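Local coordinates for protein nucleoporin NUP170 (Chaetomium thermophilum, PDB 5HAX) that probably serves as a scaffold subunit of the nuclear pore complex, joining an N-terminal beta-propeller to a C-terminal helical solenoid, at residues A79-Y83 with S157-T161; V582-H588 with K667-L672; D615-T619 with F693-S698. All blocks are in the same frame, centred on the assembly; numbering follows the deposited sequence.

Interaction 1: residues A79-Y83 with S157-T161; sequences AEIGY and SKSLT
Tyr-83 and Leu-160 meet where two neighbouring four-stranded blades of the N-terminal beta-propeller touch: 79-83 covers the turn after strand 73-78 and the first residue of strand 83-88, and 157-161 leads into strand 159-170 of the next blade. The phenol reaches across and its OH donates to Lys-158 O at 2.6 Å. The oxygen is approached at a C=O...O angle of 150°, with the donor tilted 22° from the carbonyl plane. Leu-160 lies over one face of the ring, its CD1 almost exactly above the middle, 3.9 Å from the Tyr-83 centroid. Leu-160 CB sits nearer the phenol end, 3.6 Å from Tyr-83 CZ. Leu-160 CD1 also meets Ile-81 CD1 at 3.9 Å, where the two side chains cross at about a right angle, so one methyl group serves both hydrophobic partners. Lys-158 lays its aliphatic part beside the turn, CG 3.9 Å from Ile-81 CB. A phenylalanine in place of Tyr-83 would probably leave Lys-158 O without its phenolic donor and the turn less firmly tied to the neighbouring blade.

Farther out, Leu-94 and Ile-105 of the first blade and Val-148 of the second pack on Leu-160. A G1 beta bulge at Gly-82 and Tyr-83, with positive phi at Gly-82, sends the chain from the turn into strand 83-88. The Glu-80 carboxylate goes to His-133. Bends at chi2 and chi4 bring the lysine amine toward the backbone carbonyl of Glu-80, where Lys-158 NZ donates to a water at 2.9 Å that is itself weakly bonded to Glu-80 O.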
loop_
_atom_site.group_PDB
_atom_site.type_symbol
_atom_site.label_atom_id
_atom_site.label_comp_id
_atom_site.label_asym_id
_atom_site.label_seq_id
_atom_site.Cartn_x
_atom_site.Cartn_y
_atom_site.Cartn_z
ATOM N N ALA A 79 8.860 10.544 0.243
ATOM C CA ALA A 79 7.606 10.301 0.949
ATOM C C ALA A 79 7.726 9.215 2.012
ATOM O O ALA A 79 6.923 9.197 2.951
ATOM C CB ALA A 79 6.512 9.922 -0.050
ATOM N N GLU A 80 8.703 8.312 1.887
ATOM C CA GLU A 80 8.835 7.219 2.846
ATOM C C GLU A 80 9.155 7.728 4.247
ATOM O O GLU A 80 8.818 7.069 5.238
ATOM C CB GLU A 80 9.923 6.250 2.382
ATOM C CG GLU A 80 10.039 4.981 3.219
ATOM C CD GLU A 80 11.335 4.234 2.967
ATOM O OE1 GLU A 80 11.818 4.248 1.815
ATOM O OE2 GLU A 80 11.875 3.643 3.927
ATOM N N ILE A 81 9.795 8.893 4.349
ATOM C CA ILE A 81 10.238 9.456 5.617
ATOM C C ILE A 81 9.672 10.851 5.849
ATOM O O ILE A 81 10.076 11.530 6.793
ATOM C CB ILE A 81 11.777 9.475 5.705
ATOM C CG1 ILE A 81 12.364 10.263 4.528
ATOM C CG2 ILE A 81 12.319 8.054 5.718
ATOM C CD1 ILE A 81 13.842 10.553 4.656
ATOM N N GLY A 82 8.748 11.295 5.001
ATOM C CA GLY A 82 8.113 12.584 5.200
ATOM C C GLY A 82 8.998 13.774 4.903
ATOM O O GLY A 82 8.805 14.840 5.495
ATOM N N TYR A 83 9.953 13.628 3.986
ATOM C CA TYR A 83 10.863 14.702 3.617
ATOM C C TYR A 83 10.696 15.056 2.145
ATOM O O TYR A 83 10.348 14.208 1.317
ATOM C CB TYR A 83 12.323 14.314 3.880
ATOM C CG TYR A 83 12.781 14.575 5.294
ATOM C CD1 TYR A 83 12.457 13.700 6.321
ATOM C CD2 TYR A 83 13.544 15.693 5.601
ATOM C CE1 TYR A 83 12.875 13.934 7.614
ATOM C CE2 TYR A 83 13.968 15.936 6.894
ATOM C CZ TYR A 83 13.630 15.051 7.897
ATOM O OH TYR A 83 14.048 15.286 9.186
ATOM N N SER A 157 7.868 12.539 13.108
ATOM C CA SER A 157 8.562 12.872 11.872
ATOM C C SER A 157 10.038 12.550 12.042
ATOM O O SER A 157 10.648 12.931 13.047
ATOM C CB SER A 157 8.370 14.347 11.511
ATOM O OG SER A 157 8.885 15.193 12.522
ATOM N N LYS A 158 10.606 11.861 11.055
ATOM C CA LYS A 158 11.952 11.319 11.184
ATOM C C LYS A 158 12.978 12.436 11.350
ATOM O O LYS A 158 12.906 13.474 10.687
ATOM C CB LYS A 158 12.295 10.470 9.956
ATOM C CG LYS A 158 11.237 9.427 9.581
ATOM C CD LYS A 158 11.211 8.256 10.553
ATOM C CE LYS A 158 9.954 7.410 10.375
ATOM N NZ LYS A 158 9.775 6.924 8.977
ATOM N N SER A 159 13.935 12.217 12.252
ATOM C CA SER A 159 15.083 13.104 12.413
ATOM C C SER A 159 16.180 12.649 11.461
ATOM O O SER A 159 16.600 11.488 11.505
ATOM C CB SER A 159 15.584 13.092 13.856
ATOM O OG SER A 159 16.854 13.713 13.953
ATOM N N LEU A 160 16.655 13.560 10.617
ATOM C CA LEU A 160 17.558 13.227 9.522
ATOM C C LEU A 160 18.932 13.830 9.784
ATOM O O LEU A 160 19.061 15.050 9.942
ATOM C CB LEU A 160 16.991 13.727 8.193
ATOM C CG LEU A 160 17.582 13.086 6.937
ATOM C CD1 LEU A 160 16.545 13.063 5.829
ATOM C CD2 LEU A 160 18.831 13.827 6.484
ATOM N N THR A 161 19.952 12.973 9.823
ATOM C CA THR A 161 21.344 13.383 9.955
ATOM C C THR A 161 22.164 12.703 8.868
ATOM O O THR A 161 21.923 11.538 8.536
ATOM C CB THR A 161 21.907 13.028 11.337
ATOM O OG1 THR A 161 21.778 11.619 11.564
ATOM C CG2 THR A 161 21.165 13.787 12.428
HETATM O O HOH W 1 7.681 8.694 7.979
HETATM O O HOH W 2 9.099 13.291 8.509
#

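Interaction 2: residues V582-H588 with K667-L672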
loop_
_atom_site.group_PDB
_atom_site.type_symbol
_atom_site.label_atom_id
_atom_site.label_comp_id
_atom_site.label_asym_id
_atom_site.label_seq_id
_atom_site.Cartn_x
_atom_site.Cartn_y
_atom_site.Cartn_z
ATOM N N VAL A 582 -29.471 -24.544 9.191
ATOM C CA VAL A 582 -30.079 -23.225 9.303
ATOM C C VAL A 582 -29.210 -22.216 8.562
ATOM O O VAL A 582 -28.013 -22.423 8.350
ATOM C CB VAL A 582 -30.250 -22.810 10.784
ATOM C CG1 VAL A 582 -30.895 -21.431 10.910
ATOM C CG2 VAL A 582 -31.067 -23.850 11.535
ATOM N N ARG A 583 -29.841 -21.113 8.156
ATOM C CA ARG A 583 -29.147 -19.933 7.649
ATOM C C ARG A 583 -29.232 -18.849 8.717
ATOM O O ARG A 583 -30.309 -18.296 8.964
ATOM C CB ARG A 583 -29.753 -19.451 6.333
ATOM C CG ARG A 583 -29.479 -20.361 5.151
ATOM C CD ARG A 583 -29.855 -19.686 3.843
ATOM N NE ARG A 583 -29.667 -20.565 2.692
ATOM C CZ ARG A 583 -29.940 -20.224 1.436
ATOM N NH1 ARG A 583 -30.416 -19.016 1.159
ATOM N NH2 ARG A 583 -29.738 -21.092 0.455
ATOM N N LEU A 584 -28.099 -18.549 9.346
ATOM C CA LEU A 584 -28.053 -17.518 10.370
ATOM C C LEU A 584 -28.252 -16.137 9.751
ATOM O O LEU A 584 -28.081 -15.933 8.545
ATOM C CB LEU A 584 -26.724 -17.578 11.124
ATOM C CG LEU A 584 -26.453 -18.905 11.837
ATOM C CD1 LEU A 584 -25.032 -18.949 12.370
ATOM C CD2 LEU A 584 -27.449 -19.124 12.965
ATOM N N SER A 585 -28.624 -15.181 10.596
ATOM C CA SER A 585 -28.919 -13.837 10.128
ATOM C C SER A 585 -27.657 -13.157 9.602
ATOM O O SER A 585 -26.527 -13.554 9.902
ATOM C CB SER A 585 -29.523 -12.993 11.250
ATOM O OG SER A 585 -28.546 -12.666 12.225
ATOM N N SER A 586 -27.866 -12.112 8.798
ATOM C CA SER A 586 -26.757 -11.274 8.367
ATOM C C SER A 586 -26.134 -10.530 9.538
ATOM O O SER A 586 -24.961 -10.150 9.467
ATOM C CB SER A 586 -27.231 -10.282 7.306
ATOM O OG SER A 586 -27.725 -10.964 6.167
ATOM N N ARG A 587 -26.900 -10.321 10.610
ATOM C CA ARG A 587 -26.354 -9.721 11.821
ATOM C C ARG A 587 -25.288 -10.615 12.441
ATOM O O ARG A 587 -24.251 -10.128 12.908
ATOM C CB ARG A 587 -27.492 -9.463 12.809
ATOM C CG ARG A 587 -27.168 -8.498 13.929
ATOM C CD ARG A 587 -28.380 -8.269 14.828
ATOM N NE ARG A 587 -29.495 -7.636 14.120
ATOM C CZ ARG A 587 -30.500 -8.289 13.540
ATOM N NH1 ARG A 587 -31.460 -7.609 12.927
ATOM N NH2 ARG A 587 -30.554 -9.615 13.562
ATOM N N HIS A 588 -25.520 -11.931 12.446
ATOM C CA HIS A 588 -24.535 -12.862 12.987
ATOM C C HIS A 588 -23.279 -12.899 12.127
ATOM O O HIS A 588 -22.159 -12.800 12.643
ATOM C CB HIS A 588 -25.132 -14.265 13.094
ATOM C CG HIS A 588 -24.103 -15.335 13.284
ATOM N ND1 HIS A 588 -23.437 -15.924 12.229
ATOM C CD2 HIS A 588 -23.609 -15.908 14.406
ATOM C CE1 HIS A 588 -22.584 -16.818 12.694
ATOM N NE2 HIS A 588 -22.669 -16.830 14.012
ATOM N N LYS A 667 -30.778 -21.656 17.180
ATOM C CA LYS A 667 -29.395 -21.739 16.724
ATOM C C LYS A 667 -28.784 -20.356 16.546
ATOM O O LYS A 667 -27.562 -20.201 16.658
ATOM C CB LYS A 667 -29.323 -22.533 15.419
ATOM C CG LYS A 667 -29.837 -23.964 15.538
ATOM C CD LYS A 667 -28.997 -24.787 16.509
ATOM C CE LYS A 667 -29.499 -26.220 16.615
ATOM N NZ LYS A 667 -28.706 -27.025 17.587
ATOM N N GLU A 668 -29.609 -19.346 16.271
ATOM C CA GLU A 668 -29.124 -17.969 16.263
ATOM C C GLU A 668 -28.591 -17.583 17.637
ATOM O O GLU A 668 -27.509 -16.996 17.757
ATOM C CB GLU A 668 -30.253 -17.031 15.832
ATOM C CG GLU A 668 -29.898 -15.544 15.789
ATOM C CD GLU A 668 -29.091 -15.147 14.565
ATOM O OE1 GLU A 668 -28.885 -15.994 13.669
ATOM O OE2 GLU A 668 -28.662 -13.975 14.497
ATOM N N HIS A 669 -29.342 -17.916 18.690
ATOM C CA HIS A 669 -28.896 -17.637 20.051
ATOM C C HIS A 669 -27.634 -18.422 20.391
ATOM O O HIS A 669 -26.702 -17.881 20.996
ATOM C CB HIS A 669 -30.019 -17.966 21.034
ATOM C CG HIS A 669 -29.652 -17.765 22.470
ATOM N ND1 HIS A 669 -29.732 -16.540 23.096
ATOM C CD2 HIS A 669 -29.208 -18.637 23.408
ATOM C CE1 HIS A 669 -29.352 -16.664 24.355
ATOM N NE2 HIS A 669 -29.028 -17.926 24.570
ATOM N N GLN A 670 -27.586 -19.701 20.008
ATOM C CA GLN A 670 -26.410 -20.519 20.289
ATOM C C GLN A 670 -25.184 -19.999 19.550
ATOM O O GLN A 670 -24.087 -19.938 20.118
ATOM C CB GLN A 670 -26.679 -21.973 19.900
ATOM C CG GLN A 670 -27.804 -22.633 20.676
ATOM C CD GLN A 670 -28.220 -23.962 20.074
ATOM O OE1 GLN A 670 -27.388 -24.715 19.565
ATOM N NE2 GLN A 670 -29.515 -24.253 20.121
ATOM N N ALA A 671 -25.349 -19.627 18.279
ATOM C CA ALA A 671 -24.224 -19.129 17.494
ATOM C C ALA A 671 -23.685 -17.828 18.075
ATOM O O ALA A 671 -22.474 -17.668 18.257
ATOM C CB ALA A 671 -24.649 -18.936 16.039
ATOM N N LEU A 672 -24.578 -16.880 18.372
ATOM C CA LEU A 672 -24.149 -15.618 18.963
ATOM C C LEU A 672 -23.489 -15.842 20.316
ATOM O O LEU A 672 -22.502 -15.177 20.651
ATOM C CB LEU A 672 -25.343 -14.673 19.096
ATOM C CG LEU A 672 -25.951 -14.187 17.777
ATOM C CD1 LEU A 672 -27.267 -13.467 18.027
ATOM C CD2 LEU A 672 -24.984 -13.280 17.033
HETATM O O HOH W 3 -29.288 -11.788 15.386
HETATM O O HOH W 4 -21.131 -18.669 15.659
#
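Ser-585 is the N-cap of helix 586-599, and this contact is a helix cap held from outside by Glu-668 of helix 663-694. The carboxylate takes hold of Ser-585 twice. Ser-585 N donates to Glu-668 OE1 over 3.2 Å in an almost straight bond of 176°, and Ser-585 OG donates to Glu-668 OE2 over 2.6 Å. Both oxygens are met on their syn sides by donors lying somewhat out of the carboxylate plane, a two-point grip that fixes the rotation of the group. Glu-668 gets there by extending CG anti to its backbone N and then bending at chi2 (78°), which swings the acid out across to the cap. Ser-585 OG meanwhile accepts from His-588 N at 3.1 Å, so the hydroxyl accepts the capping bond while giving its own hydrogen to the acid. The buried negative charge near a helix N-terminus would probably be favoured by the helix dipole.

Apolar groups fill in alongside. Leu-584 sends CD2 to 3.5 Å from Glu-668 OE1, and its CD1 to 3.7 Å from Ala-671 CB. That same CD1 lies over the rim of one face of the His-588 ring, while Leu-672 CD2 comes to the ring edge, 4.0 Å from His-588 CD2. A water in the ring plane, 2.9 Å from His-588 NE2, links the imidazole to Ala-671 O.

Arg-587, beside the cap, turns its guanidinium to the carbonyls of Phe-560 and Ile-561 in helix 549-562 and of Gly-565 just beyond it. Strand 582-583 pairs with 568-569, and Ser-586 rests on helix 522-533.

Interaction 3: residues D615-T619 with F693-S698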
loop_
_atom_site.group_PDB
_atom_site.type_symbol
_atom_site.label_atom_id
_atom_site.label_comp_id
_atom_site.label_asym_id
_atom_site.label_seq_id
_atom_site.Cartn_x
_atom_site.Cartn_y
_atom_site.Cartn_z
ATOM N N ASP A 615 16.707 -17.634 23.710
ATOM C CA ASP A 615 16.209 -16.264 23.716
ATOM C C ASP A 615 14.826 -16.204 23.070
ATOM O O ASP A 615 14.688 -15.844 21.900
ATOM C CB ASP A 615 17.184 -15.336 22.988
ATOM C CG ASP A 615 16.777 -13.877 23.073
ATOM O OD1 ASP A 615 17.244 -13.181 23.999
ATOM O OD2 ASP A 615 15.993 -13.421 22.213
ATOM N N ILE A 616 13.807 -16.563 23.843
ATOM C CA ILE A 616 12.438 -16.608 23.342
ATOM C C ILE A 616 11.834 -15.209 23.370
ATOM O O ILE A 616 12.098 -14.415 24.282
ATOM C CB ILE A 616 11.597 -17.603 24.167
ATOM C CG1 ILE A 616 10.156 -17.631 23.657
ATOM C CG2 ILE A 616 11.620 -17.243 25.650
ATOM C CD1 ILE A 616 9.345 -18.795 24.187
ATOM N N SER A 617 11.016 -14.905 22.359
ATOM C CA SER A 617 10.324 -13.628 22.253
ATOM C C SER A 617 8.936 -13.875 21.668
ATOM O O SER A 617 8.576 -15.008 21.333
ATOM C CB SER A 617 11.115 -12.635 21.397
ATOM O OG SER A 617 11.221 -13.094 20.061
ATOM N N SER A 618 8.157 -12.804 21.539
ATOM C CA SER A 618 6.781 -12.885 21.065
ATOM C C SER A 618 6.711 -12.599 19.571
ATOM O O SER A 618 7.349 -11.664 19.075
ATOM C CB SER A 618 5.885 -11.897 21.816
ATOM O OG SER A 618 6.232 -10.557 21.515
ATOM N N THR A 619 5.925 -13.408 18.858
ATOM C CA THR A 619 5.748 -13.198 17.424
ATOM C C THR A 619 5.096 -11.852 17.142
ATOM O O THR A 619 5.527 -11.121 16.242
ATOM C CB THR A 619 4.900 -14.320 16.827
ATOM O OG1 THR A 619 5.384 -15.590 17.279
ATOM C CG2 THR A 619 4.936 -14.270 15.305
ATOM N N PHE A 693 5.217 -12.361 28.999
ATOM C CA PHE A 693 6.410 -11.628 28.593
ATOM C C PHE A 693 6.733 -10.452 29.502
ATOM O O PHE A 693 7.786 -9.830 29.326
ATOM C CB PHE A 693 6.254 -11.143 27.153
ATOM C CG PHE A 693 6.457 -12.224 26.137
ATOM C CD1 PHE A 693 5.379 -12.928 25.626
ATOM C CD2 PHE A 693 7.731 -12.550 25.706
ATOM C CE1 PHE A 693 5.570 -13.929 24.696
ATOM C CE2 PHE A 693 7.927 -13.547 24.778
ATOM C CZ PHE A 693 6.849 -14.238 24.272
ATOM N N ASP A 694 5.863 -10.126 30.459
ATOM C CA ASP A 694 6.243 -9.169 31.492
ATOM C C ASP A 694 7.274 -9.772 32.434
ATOM O O ASP A 694 8.119 -9.050 32.977
ATOM C CB ASP A 694 5.010 -8.712 32.269
ATOM C CG ASP A 694 4.702 -7.242 32.060
ATOM O OD1 ASP A 694 4.247 -6.880 30.955
ATOM O OD2 ASP A 694 4.910 -6.450 33.002
ATOM N N GLU A 695 7.224 -11.090 32.627
ATOM C CA GLU A 695 8.214 -11.813 33.413
ATOM C C GLU A 695 9.480 -12.008 32.588
ATOM O O GLU A 695 9.773 -11.207 31.694
ATOM C CB GLU A 695 7.648 -13.165 33.862
ATOM C CG GLU A 695 6.218 -13.111 34.400
ATOM C CD GLU A 695 6.116 -12.409 35.739
ATOM O OE1 GLU A 695 6.838 -12.807 36.677
ATOM O OE2 GLU A 695 5.316 -11.457 35.853
ATOM N N ARG A 696 10.235 -13.066 32.876
ATOM C CA ARG A 696 11.422 -13.449 32.109
ATOM C C ARG A 696 11.147 -14.831 31.519
ATOM O O ARG A 696 11.463 -15.851 32.134
ATOM C CB ARG A 696 12.679 -13.455 32.984
ATOM C CG ARG A 696 13.102 -12.096 33.526
ATOM C CD ARG A 696 14.378 -12.236 34.349
ATOM N NE ARG A 696 14.815 -10.984 34.962
ATOM C CZ ARG A 696 15.848 -10.885 35.794
ATOM N NH1 ARG A 696 16.549 -11.965 36.118
ATOM N NH2 ARG A 696 16.181 -9.708 36.309
ATOM N N VAL A 697 10.568 -14.861 30.314
ATOM C CA VAL A 697 10.114 -16.126 29.739
ATOM C C VAL A 697 11.293 -17.056 29.482
ATOM O O VAL A 697 11.223 -18.258 29.766
ATOM C CB VAL A 697 9.312 -15.877 28.448
ATOM C CG1 VAL A 697 8.753 -17.192 27.911
ATOM C CG2 VAL A 697 8.192 -14.885 28.696
ATOM N N SER A 698 12.382 -16.525 28.918
ATOM C CA SER A 698 13.562 -17.346 28.658
ATOM C C SER A 698 14.003 -18.085 29.914
ATOM O O SER A 698 14.409 -19.252 29.852
ATOM C CB SER A 698 14.702 -16.473 28.130
ATOM O OG SER A 698 14.357 -15.863 26.899
#
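The backbone of 615-619 runs in the opposite sense to 693-698, closing from 7.6 Å between the CA atoms of Ser-618 and Phe-693 to 5.5 Å between those of Ile-616 and Ser-698. This is the place in the helical C-terminal region where helix 663-694 gives way to helix 697-702, and the small antiparallel pair 608-609 and 617-618 packs against that break.

At the near end Ile-616 N donates to Ser-698 OG, a bent bond of 142° and 3.2 Å, which ties the loop to the first turn of helix 697-702. Ile-616 is packed closely beside it: with CG1 anti to the backbone N (chi1 179°), CG2 falls between the backbone N and the carbonyl carbon, facing the helix. There CG2 lies 3.3 Å from Ser-698 OG and 3.7 Å from Val-697 CG1. The side chains of Ile-616 and Val-697 cross at about a right angle.

At the other end the Phe-693 ring is sandwiched. Ser-618 places CB over one face, 3.7 Å from the ring centroid and 22° off the normal, a CH-pi contact made by the methylene. Its hydroxyl bonds instead to Ile-620 O. Val-697 CG2 lies over the opposite face, toward the rim, so Val-697 takes part in both halves of the contact. Val-608, on the partner strand, touches both Ile-616 and Phe-693, which carries the packing across the strand pair. The far end of the ring, at CE2 and CZ, also lies against the peptide joining Ser-617 and Ser-618, with Phe-693 CE2 3.3 Å from Ser-617 C.

In the fold
Interaction 1 lies in the beta-propeller, whereas interactions 2 and 3 belong to the helical C-terminal region; the centres of 1 and 2 are about 49 Å apart, on opposite sides of the chain's centre. Interactions 2 and 3 both use helix 663-694, one near its start and one at its end, with centres about 39 Å apart. Each has a buried part and a surface margin: Ile-81, Tyr-83 and Leu-160 against exposed Glu-80 in interaction 1, Ser-585, Glu-668 and His-588 against Lys-667 in interaction 2, Ile-616 and Val-697 against Asp-615 in interaction 3. Interaction 2 alone buries a carboxylate; the other two combine one hydrogen bond with apolar and CH-pi packing.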